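Local atomic coordinates of membrane-associated protein VP24 (PDB entry 4OR8), a protein that may act as a minor matrix protein of Marburg virus, contributing to nucleocapsid assembly and to the budding of new virions. Residues F61-T66 with E240-E245. Residues are numbered along the deposited sequence; the frame is centred on the assembly and turned at random.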
loop_
_atom_site.group_PDB
_atom_site.type_symbol
_atom_site.label_atom_id
_atom_site.label_comp_id
_atom_site.label_asym_id
_atom_site.label_seq_id
_atom_site.Cartn_x
_atom_site.Cartn_y
_atom_site.Cartn_z
ATOM N N PHE B 61 -5.665 -13.914 4.035
ATOM C CA PHE B 61 -5.532 -12.466 4.013
ATOM C C PHE B 61 -4.852 -11.936 5.272
ATOM O O PHE B 61 -5.198 -12.326 6.383
ATOM C CB PHE B 61 -6.899 -11.803 3.831
ATOM C CG PHE B 61 -7.537 -12.087 2.502
ATOM C CD1 PHE B 61 -7.037 -11.516 1.344
ATOM C CD2 PHE B 61 -8.643 -12.917 2.410
ATOM C CE1 PHE B 61 -7.623 -11.770 0.118
ATOM C CE2 PHE B 61 -9.235 -13.176 1.187
ATOM C CZ PHE B 61 -8.724 -12.600 0.040
ATOM N N HIS B 62 -3.883 -11.046 5.085
ATOM C CA HIS B 62 -3.215 -10.386 6.197
ATOM C C HIS B 62 -3.637 -8.924 6.276
ATOM O O HIS B 62 -3.169 -8.094 5.498
ATOM C CB HIS B 62 -1.700 -10.487 6.046
ATOM C CG HIS B 62 -1.195 -11.893 5.967
ATOM N ND1 HIS B 62 -1.237 -12.634 4.806
ATOM C CD2 HIS B 62 -0.640 -12.695 6.905
ATOM C CE1 HIS B 62 -0.728 -13.832 5.031
ATOM N NE2 HIS B 62 -0.357 -13.895 6.298
ATOM N N ILE B 63 -4.518 -8.618 7.225
ATOM C CA ILE B 63 -5.087 -7.279 7.354
ATOM C C ILE B 63 -4.419 -6.485 8.465
ATOM O O ILE B 63 -4.504 -6.863 9.632
ATOM C CB ILE B 63 -6.594 -7.330 7.675
ATOM C CG1 ILE B 63 -7.289 -8.417 6.856
ATOM C CG2 ILE B 63 -7.232 -5.967 7.452
ATOM C CD1 ILE B 63 -7.130 -8.251 5.379
ATOM N N PRO B 64 -3.759 -5.375 8.104
ATOM C CA PRO B 64 -3.117 -4.457 9.051
ATOM C C PRO B 64 -4.098 -3.488 9.711
ATOM O O PRO B 64 -5.200 -3.267 9.203
ATOM C CB PRO B 64 -2.142 -3.664 8.168
ATOM C CG PRO B 64 -2.105 -4.381 6.849
ATOM C CD PRO B 64 -3.434 -5.032 6.712
ATOM N N ASN B 65 -3.676 -2.907 10.831
ATOM C CA ASN B 65 -4.454 -1.903 11.554
ATOM C C ASN B 65 -4.309 -0.512 10.952
ATOM O O ASN B 65 -4.720 0.480 11.555
ATOM C CB ASN B 65 -4.003 -1.852 13.014
ATOM C CG ASN B 65 -4.736 -2.846 13.887
ATOM O OD1 ASN B 65 -5.960 -2.816 13.982
ATOM N ND2 ASN B 65 -3.986 -3.736 14.533
ATOM N N THR B 66 -3.726 -0.447 9.762
ATOM C CA THR B 66 -3.331 0.821 9.158
ATOM C C THR B 66 -4.502 1.700 8.721
ATOM O O THR B 66 -5.430 1.239 8.058
ATOM C CB THR B 66 -2.403 0.588 7.945
ATOM O OG1 THR B 66 -1.296 -0.231 8.342
ATOM C CG2 THR B 66 -1.883 1.910 7.399
ATOM N N GLU B 240 -3.155 -1.727 0.473
ATOM C CA GLU B 240 -2.699 -2.265 -0.802
ATOM C C GLU B 240 -2.081 -3.657 -0.684
ATOM O O GLU B 240 -2.327 -4.523 -1.523
ATOM C CB GLU B 240 -1.695 -1.293 -1.420
ATOM C CG GLU B 240 -1.323 -1.582 -2.855
ATOM C CD GLU B 240 -0.468 -0.479 -3.450
ATOM O OE1 GLU B 240 -0.402 0.611 -2.842
ATOM O OE2 GLU B 240 0.139 -0.699 -4.519
ATOM N N ALA B 241 -1.287 -3.866 0.365
ATOM C CA ALA B 241 -0.589 -5.132 0.575
ATOM C C ALA B 241 -1.540 -6.326 0.711
ATOM O O ALA B 241 -1.210 -7.444 0.311
ATOM C CB ALA B 241 0.319 -5.036 1.782
ATOM N N VAL B 242 -2.716 -6.081 1.277
ATOM C CA VAL B 242 -3.734 -7.113 1.441
ATOM C C VAL B 242 -4.072 -7.793 0.118
ATOM O O VAL B 242 -4.195 -9.017 0.046
ATOM C CB VAL B 242 -5.031 -6.519 2.029
ATOM C CG1 VAL B 242 -6.150 -7.550 2.012
ATOM C CG2 VAL B 242 -4.788 -5.999 3.438
ATOM N N LEU B 243 -4.210 -6.989 -0.931
ATOM C CA LEU B 243 -4.607 -7.496 -2.239
ATOM C C LEU B 243 -3.413 -7.801 -3.141
ATOM O O LEU B 243 -3.493 -8.667 -4.010
ATOM C CB LEU B 243 -5.547 -6.505 -2.927
ATOM C CG LEU B 243 -6.755 -6.082 -2.091
ATOM C CD1 LEU B 243 -7.590 -5.058 -2.826
ATOM C CD2 LEU B 243 -7.598 -7.292 -1.722
ATOM N N ARG B 244 -2.307 -7.093 -2.932
ATOM C CA ARG B 244 -1.124 -7.282 -3.768
ATOM C C ARG B 244 -0.523 -8.669 -3.569
ATOM O O ARG B 244 0.068 -9.243 -4.482
ATOM C CB ARG B 244 -0.081 -6.202 -3.484
ATOM C CG ARG B 244 1.121 -6.263 -4.399
ATOM C CD ARG B 244 2.039 -5.083 -4.180
ATOM N NE ARG B 244 1.417 -3.818 -4.559
ATOM C CZ ARG B 244 1.253 -3.415 -5.816
ATOM N NH1 ARG B 244 1.647 -4.187 -6.820
ATOM N NH2 ARG B 244 0.688 -2.247 -6.071
ATOM N N GLU B 245 -0.690 -9.203 -2.366
ATOM C CA GLU B 245 -0.252 -10.554 -2.048
ATOM C C GLU B 245 -0.962 -11.592 -2.920
ATOM O O GLU B 245 -0.429 -12.670 -3.170
ATOM C CB GLU B 245 -0.510 -10.840 -0.566
ATOM C CG GLU B 245 -0.070 -12.216 -0.095
ATOM C CD GLU B 245 -0.260 -12.403 1.395
ATOM O OE1 GLU B 245 -0.524 -11.399 2.094
ATOM O OE2 GLU B 245 -0.145 -13.554 1.869
HETATM O O HOH W 1 -3.222 -10.874 2.242
#
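Val242 meets Phe61, Ile63 and Pro64 as the apolar centre where a short helix lies against a strand, and its two methyls divide the work. CG1, anti to the backbone N (chi1 172°), turns to the residues on one side of the strand: it lies 3.6 Å from Ile63 CD1, with Phe61 CD1 farther off. The Ile63 CB points away from the helix, and only the bend of its chain back through CG1 and CD1 brings a methyl to the valine. CG2 takes the other partners, resting 3.7 Å from Pro64 CD and against the carbonyl O of His62. The Val242 carbonyl O approaches the rim of the Phe61 ring at CD1, near the ring plane.

Beside this apolar patch a water bridges backbone to backbone. It accepts from His62 N at 2.9 Å and lies 3.0 Å from Val242 O, within donating reach. The same water is 2.8 Å from Glu245 OE1, which joins the bridge to the polar edge. There the extended glutamate chain crosses the His62 side chain at about a right angle, and its carboxylate is tilted 25° from the ring plane. His62 ND1 gives Glu245 OE1 a weak, bent hydrogen bond of 3.1 Å (131° at the hydrogen). A nearby carboxylate would be expected to favour a protonated imidazole.

Residues 61-64, on an outermost strand of the antiparallel sheet within this chain, run nearly antiparallel to helix 240-244, the two axes 7.6 Å apart. Strand 51-56 pairs with them through Val54 and Trp52, while helices 104-115 and 161-178 pack on Phe61 through Leu108, Leu112 and Phe175. The polar edge faces the second subunit, whose Trp83 meets the His62 ring. Helix 240-244 follows strand 228-239 of the mixed sheet, so its packing on residues 61-64 links that sheet to the three-stranded one in the pyramidal fold.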